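Local coordinates for protein methylxanthine N3-demethylase NdmB (Pseudomonas putida, PDB 6ICL) that catalyses the N3-demethylation of theobromine and related methylxanthines as a Rieske non-heme iron oxygenase in bacterial caffeine degradation, at residues A[63-75]-A[89-103]. Numbering follows the deposited sequence.
Sequences GEKLVLARLNSKI and LSIGRVCSNAGKDYL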
loop_
_atom_site.group_PDB
_atom_site.type_symbol
_atom_site.label_atom_id
_atom_site.label_comp_id
_atom_site.label_asym_id
_atom_site.label_seq_id
_atom_site.Cartn_x
_atom_site.Cartn_y
_atom_site.Cartn_z
ATOM N N GLY A 63 -18.927 -17.536 -16.621
ATOM C CA GLY A 63 -19.657 -17.033 -15.479
ATOM C C GLY A 63 -19.957 -18.067 -14.418
ATOM O O GLY A 63 -20.395 -17.693 -13.326
ATOM N N GLU A 64 -19.731 -19.353 -14.688
ATOM C CA GLU A 64 -20.012 -20.408 -13.725
ATOM C C GLU A 64 -18.810 -20.638 -12.823
ATOM O O GLU A 64 -17.672 -20.703 -13.293
ATOM C CB GLU A 64 -20.350 -21.735 -14.414
ATOM C CG GLU A 64 -21.291 -21.625 -15.580
ATOM C CD GLU A 64 -22.736 -21.684 -15.174
ATOM O OE1 GLU A 64 -23.583 -21.818 -16.080
ATOM O OE2 GLU A 64 -23.034 -21.597 -13.962
ATOM N N LYS A 65 -19.083 -20.820 -11.538
ATOM C CA LYS A 65 -18.062 -21.185 -10.572
ATOM C C LYS A 65 -17.971 -22.707 -10.507
ATOM O O LYS A 65 -18.954 -23.381 -10.180
ATOM C CB LYS A 65 -18.396 -20.576 -9.209
ATOM C CG LYS A 65 -18.777 -19.086 -9.322
ATOM C CD LYS A 65 -18.438 -18.259 -8.079
ATOM C CE LYS A 65 -18.977 -18.833 -6.784
ATOM N NZ LYS A 65 -19.002 -17.785 -5.708
ATOM N N LEU A 66 -16.800 -23.234 -10.822
ATOM C CA LEU A 66 -16.532 -24.665 -10.898
ATOM C C LEU A 66 -15.473 -25.018 -9.873
ATOM O O LEU A 66 -14.613 -24.193 -9.550
ATOM C CB LEU A 66 -15.991 -25.086 -12.295
ATOM C CG LEU A 66 -16.766 -24.653 -13.562
ATOM C CD1 LEU A 66 -16.085 -25.202 -14.816
ATOM C CD2 LEU A 66 -18.203 -25.107 -13.509
ATOM N N VAL A 67 -15.504 -26.262 -9.401
ATOM C CA VAL A 67 -14.424 -26.813 -8.588
ATOM C C VAL A 67 -13.741 -27.914 -9.387
ATOM O O VAL A 67 -14.408 -28.729 -10.037
ATOM C CB VAL A 67 -14.937 -27.329 -7.227
ATOM C CG1 VAL A 67 -16.110 -28.315 -7.413
ATOM C CG2 VAL A 67 -13.796 -27.961 -6.431
ATOM N N LEU A 68 -12.413 -27.898 -9.387
ATOM C CA LEU A 68 -11.593 -28.961 -9.938
ATOM C C LEU A 68 -10.986 -29.749 -8.787
ATOM O O LEU A 68 -10.508 -29.165 -7.808
ATOM C CB LEU A 68 -10.470 -28.399 -10.821
ATOM C CG LEU A 68 -10.902 -27.471 -11.971
ATOM C CD1 LEU A 68 -9.698 -26.979 -12.750
ATOM C CD2 LEU A 68 -11.901 -28.172 -12.912
ATOM N N ALA A 69 -11.005 -31.073 -8.896
ATOM C CA ALA A 69 -10.303 -31.902 -7.929
ATOM C C ALA A 69 -9.865 -33.179 -8.620
ATOM O O ALA A 69 -10.534 -33.669 -9.540
ATOM C CB ALA A 69 -11.178 -32.242 -6.723
ATOM N N ARG A 70 -8.740 -33.716 -8.175
ATOM C CA ARG A 70 -8.227 -34.961 -8.730
ATOM C C ARG A 70 -8.657 -36.076 -7.795
ATOM O O ARG A 70 -8.216 -36.130 -6.644
ATOM C CB ARG A 70 -6.712 -34.940 -8.903
ATOM C CG ARG A 70 -6.196 -36.261 -9.469
ATOM C CD ARG A 70 -5.058 -36.031 -10.422
ATOM N NE ARG A 70 -4.043 -35.193 -9.806
ATOM C CZ ARG A 70 -3.044 -34.633 -10.465
ATOM N NH1 ARG A 70 -2.915 -34.822 -11.769
ATOM N NH2 ARG A 70 -2.168 -33.888 -9.812
ATOM N N LEU A 71 -9.553 -36.935 -8.288
ATOM C CA LEU A 71 -10.106 -38.056 -7.544
ATOM C C LEU A 71 -9.723 -39.333 -8.291
ATOM O O LEU A 71 -10.068 -39.487 -9.468
ATOM C CB LEU A 71 -11.630 -37.943 -7.424
ATOM C CG LEU A 71 -12.236 -36.684 -6.785
ATOM C CD1 LEU A 71 -13.744 -36.827 -6.654
ATOM C CD2 LEU A 71 -11.618 -36.394 -5.427
ATOM N N ASN A 72 -8.985 -40.222 -7.622
ATOM C CA ASN A 72 -8.580 -41.504 -8.204
ATOM C C ASN A 72 -7.874 -41.288 -9.533
ATOM O O ASN A 72 -8.219 -41.893 -10.548
ATOM C CB ASN A 72 -9.785 -42.426 -8.381
ATOM C CG ASN A 72 -10.644 -42.499 -7.134
ATOM O OD1 ASN A 72 -10.148 -42.842 -6.065
ATOM N ND2 ASN A 72 -11.925 -42.150 -7.255
ATOM N N SER A 73 -6.908 -40.369 -9.528
ATOM C CA SER A 73 -6.042 -40.036 -10.655
ATOM C C SER A 73 -6.745 -39.325 -11.808
ATOM O O SER A 73 -6.110 -39.084 -12.844
ATOM C CB SER A 73 -5.332 -41.277 -11.200
ATOM O OG SER A 73 -4.609 -41.895 -10.157
ATOM N N LYS A 74 -8.023 -38.967 -11.683
ATOM C CA LYS A 74 -8.666 -38.169 -12.719
ATOM C C LYS A 74 -9.201 -36.861 -12.145
ATOM O O LYS A 74 -9.907 -36.850 -11.125
ATOM C CB LYS A 74 -9.825 -38.905 -13.408
ATOM C CG LYS A 74 -9.867 -38.715 -14.969
ATOM C CD LYS A 74 -9.826 -37.222 -15.461
ATOM C CE LYS A 74 -8.530 -36.802 -16.272
ATOM N NZ LYS A 74 -7.281 -36.359 -15.473
ATOM N N ILE A 75 -8.929 -35.780 -12.863
ATOM C CA ILE A 75 -9.436 -34.466 -12.501
ATOM C C ILE A 75 -10.882 -34.360 -12.929
ATOM O O ILE A 75 -11.230 -34.621 -14.086
ATOM C CB ILE A 75 -8.589 -33.367 -13.146
ATOM C CG1 ILE A 75 -7.127 -33.549 -12.756
ATOM C CG2 ILE A 75 -9.095 -31.984 -12.722
ATOM C CD1 ILE A 75 -6.245 -32.483 -13.368
ATOM N N LEU A 89 -17.119 -25.887 -2.536
ATOM C CA LEU A 89 -16.333 -27.106 -2.433
ATOM C C LEU A 89 -14.860 -26.844 -2.711
ATOM O O LEU A 89 -13.996 -27.584 -2.213
ATOM C CB LEU A 89 -16.908 -28.176 -3.390
ATOM C CG LEU A 89 -18.388 -28.514 -3.109
ATOM C CD1 LEU A 89 -18.982 -29.401 -4.193
ATOM C CD2 LEU A 89 -18.535 -29.201 -1.755
ATOM N N SER A 90 -14.545 -25.771 -3.456
ATOM C CA SER A 90 -13.163 -25.523 -3.871
ATOM C C SER A 90 -12.254 -25.143 -2.710
ATOM O O SER A 90 -11.024 -25.156 -2.877
ATOM C CB SER A 90 -13.115 -24.427 -4.950
ATOM O OG SER A 90 -13.659 -23.195 -4.462
ATOM N N ILE A 91 -12.819 -24.791 -1.556
ATOM C CA ILE A 91 -12.031 -24.600 -0.340
ATOM C C ILE A 91 -12.188 -25.786 0.624
ATOM O O ILE A 91 -11.865 -25.670 1.801
ATOM C CB ILE A 91 -12.351 -23.262 0.361
ATOM C CG1 ILE A 91 -13.756 -23.242 0.968
ATOM C CG2 ILE A 91 -12.163 -22.078 -0.607
ATOM C CD1 ILE A 91 -14.087 -21.906 1.724
ATOM N N GLY A 92 -12.673 -26.930 0.138
ATOM C CA GLY A 92 -12.661 -28.120 0.967
ATOM C C GLY A 92 -11.417 -28.949 0.740
ATOM O O GLY A 92 -10.316 -28.417 0.579
ATOM N N ARG A 93 -11.561 -30.265 0.691
ATOM C CA ARG A 93 -10.373 -31.095 0.599
ATOM C C ARG A 93 -10.712 -32.385 -0.128
ATOM O O ARG A 93 -11.844 -32.874 -0.067
ATOM C CB ARG A 93 -9.789 -31.409 1.985
ATOM C CG ARG A 93 -10.563 -32.465 2.776
ATOM C CD ARG A 93 -9.866 -32.747 4.119
ATOM N NE ARG A 93 -10.510 -33.824 4.878
ATOM C CZ ARG A 93 -10.002 -35.046 5.030
ATOM N NH1 ARG A 93 -8.827 -35.360 4.476
ATOM N NH2 ARG A 93 -10.667 -35.955 5.741
ATOM N N VAL A 94 -9.711 -32.916 -0.825
ATOM C CA VAL A 94 -9.779 -34.264 -1.373
ATOM C C VAL A 94 -9.409 -35.229 -0.249
ATOM O O VAL A 94 -8.354 -35.095 0.368
ATOM C CB VAL A 94 -8.828 -34.427 -2.565
ATOM C CG1 VAL A 94 -8.678 -35.913 -2.911
ATOM C CG2 VAL A 94 -9.346 -33.638 -3.752
ATOM N N CYS A 95 -10.299 -36.170 0.040
ATOM C CA CYS A 95 -10.062 -37.164 1.084
ATOM C C CYS A 95 -10.364 -38.558 0.526
ATOM O O CYS A 95 -10.974 -38.708 -0.534
ATOM C CB CYS A 95 -10.925 -36.870 2.314
ATOM S SG CYS A 95 -12.689 -37.040 1.940
ATOM N N SER A 96 -9.933 -39.596 1.233
ATOM C CA SER A 96 -10.113 -40.956 0.734
ATOM C C SER A 96 -10.756 -41.839 1.790
ATOM O O SER A 96 -10.513 -41.691 2.990
ATOM C CB SER A 96 -8.799 -41.591 0.312
ATOM O OG SER A 96 -8.020 -41.828 1.464
ATOM N N ASN A 97 -11.579 -42.768 1.318
ATOM C CA ASN A 97 -12.183 -43.782 2.168
ATOM C C ASN A 97 -12.170 -45.095 1.395
ATOM O O ASN A 97 -12.637 -45.143 0.251
ATOM C CB ASN A 97 -13.609 -43.386 2.561
ATOM C CG ASN A 97 -14.216 -44.333 3.578
ATOM O OD1 ASN A 97 -13.554 -44.749 4.537
ATOM N ND2 ASN A 97 -15.478 -44.691 3.367
ATOM N N ALA A 98 -11.616 -46.143 2.007
ATOM C CA ALA A 98 -11.601 -47.471 1.404
ATOM C C ALA A 98 -11.018 -47.416 -0.006
ATOM O O ALA A 98 -11.602 -47.918 -0.961
ATOM C CB ALA A 98 -13.006 -48.072 1.389
ATOM N N GLY A 99 -9.896 -46.713 -0.139
ATOM C CA GLY A 99 -9.217 -46.535 -1.404
ATOM C C GLY A 99 -9.931 -45.718 -2.468
ATOM O O GLY A 99 -9.435 -45.665 -3.597
ATOM N N LYS A 100 -11.078 -45.102 -2.181
ATOM C CA LYS A 100 -11.743 -44.228 -3.144
ATOM C C LYS A 100 -11.633 -42.774 -2.688
ATOM O O LYS A 100 -11.845 -42.464 -1.509
ATOM C CB LYS A 100 -13.225 -44.586 -3.326
ATOM C CG LYS A 100 -13.495 -45.927 -3.984
ATOM C CD LYS A 100 -13.139 -45.932 -5.468
ATOM C CE LYS A 100 -13.169 -47.350 -6.032
ATOM N NZ LYS A 100 -12.272 -47.481 -7.209
ATOM N N ASP A 101 -11.311 -41.884 -3.628
ATOM C CA ASP A 101 -11.206 -40.459 -3.333
ATOM C C ASP A 101 -12.556 -39.759 -3.422
ATOM O O ASP A 101 -13.412 -40.105 -4.239
ATOM C CB ASP A 101 -10.226 -39.788 -4.289
ATOM C CG ASP A 101 -8.830 -40.319 -4.138
ATOM O OD1 ASP A 101 -8.529 -40.841 -3.048
ATOM O OD2 ASP A 101 -8.036 -40.210 -5.102
ATOM N N TYR A 102 -12.721 -38.737 -2.588
ATOM C CA TYR A 102 -13.932 -37.938 -2.561
ATOM C C TYR A 102 -13.556 -36.472 -2.396
ATOM O O TYR A 102 -12.496 -36.125 -1.865
ATOM C CB TYR A 102 -14.879 -38.375 -1.431
ATOM C CG TYR A 102 -15.306 -39.823 -1.569
ATOM C CD1 TYR A 102 -16.402 -40.173 -2.353
ATOM C CD2 TYR A 102 -14.584 -40.845 -0.947
ATOM C CE1 TYR A 102 -16.777 -41.506 -2.508
ATOM C CE2 TYR A 102 -14.951 -42.188 -1.096
ATOM C CZ TYR A 102 -16.048 -42.504 -1.873
ATOM O OH TYR A 102 -16.412 -43.821 -2.028
ATOM N N LEU A 103 -14.456 -35.623 -2.844
ATOM C CA LEU A 103 -14.360 -34.188 -2.622
ATOM C C LEU A 103 -15.222 -33.854 -1.412
ATOM O O LEU A 103 -16.451 -33.996 -1.450
ATOM C CB LEU A 103 -14.795 -33.429 -3.867
ATOM C CG LEU A 103 -14.936 -31.910 -3.743
ATOM C CD1 LEU A 103 -13.592 -31.279 -3.467
ATOM C CD2 LEU A 103 -15.494 -31.432 -5.065
HETATM O O HOH W 1 -14.817 -41.980 -5.712
#
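Asn72 and Asp101 carry the same first torsion, CG anti to the carbonyl carbon and beside the backbone N (chi1 -48° and -63°), and this lets each side chain reach the other's main chain as they slide past in opposite directions. The pair joins two antiparallel sheets of the Rieske domain: strand 64-71 belongs to the larger one, and the hairpin 93-97/100-103 to the small sheet of the cluster-binding part. Asn72 OD1 accepts Asp101 N at 2.9 Å, and Asp101 OD2 accepts Asn72 N at 2.7 Å on its anti side, the N-H somewhat out of the carboxylate plane; the amide and carboxylate planes are nearly parallel, 9° apart. The reciprocal bonds suit short polar residues, and asparagine also suits the type I' turn from Leu71 to Lys74, where Asn72 has positive phi. With an alanine at Asn72, the Asp101 N-H would probably lose its side-chain acceptor, and Glu114 its amide donor.

Behind this polar end the strand meets the hairpin, and the 3-10 segment 89-90 before it, through aliphatic side chains. Leu71 lays CD2 3.6 Å from Tyr102 C and beside both methyls of Val94, whose branched shape also lets CG2 touch Ala69 CB at 3.8 Å; the small alanine allows that close approach. Farther along, Val67 has CG2 anti to its N, 3.6 Å from Ser90 CA, while CG1 meets Leu103 CD2 tip to tip at 4.0 Å and touches Leu89 CB. Leu89 continues this apolar layer to the cluster ligands Cys82 and Cys105, whereas Ser90 OG is hydrogen-bonded to Asp80. At the turn end, the Asn72 amide also binds Glu114, and a water accepts from Asn72 ND2 and donates to Asp101 O at 2.8 Å.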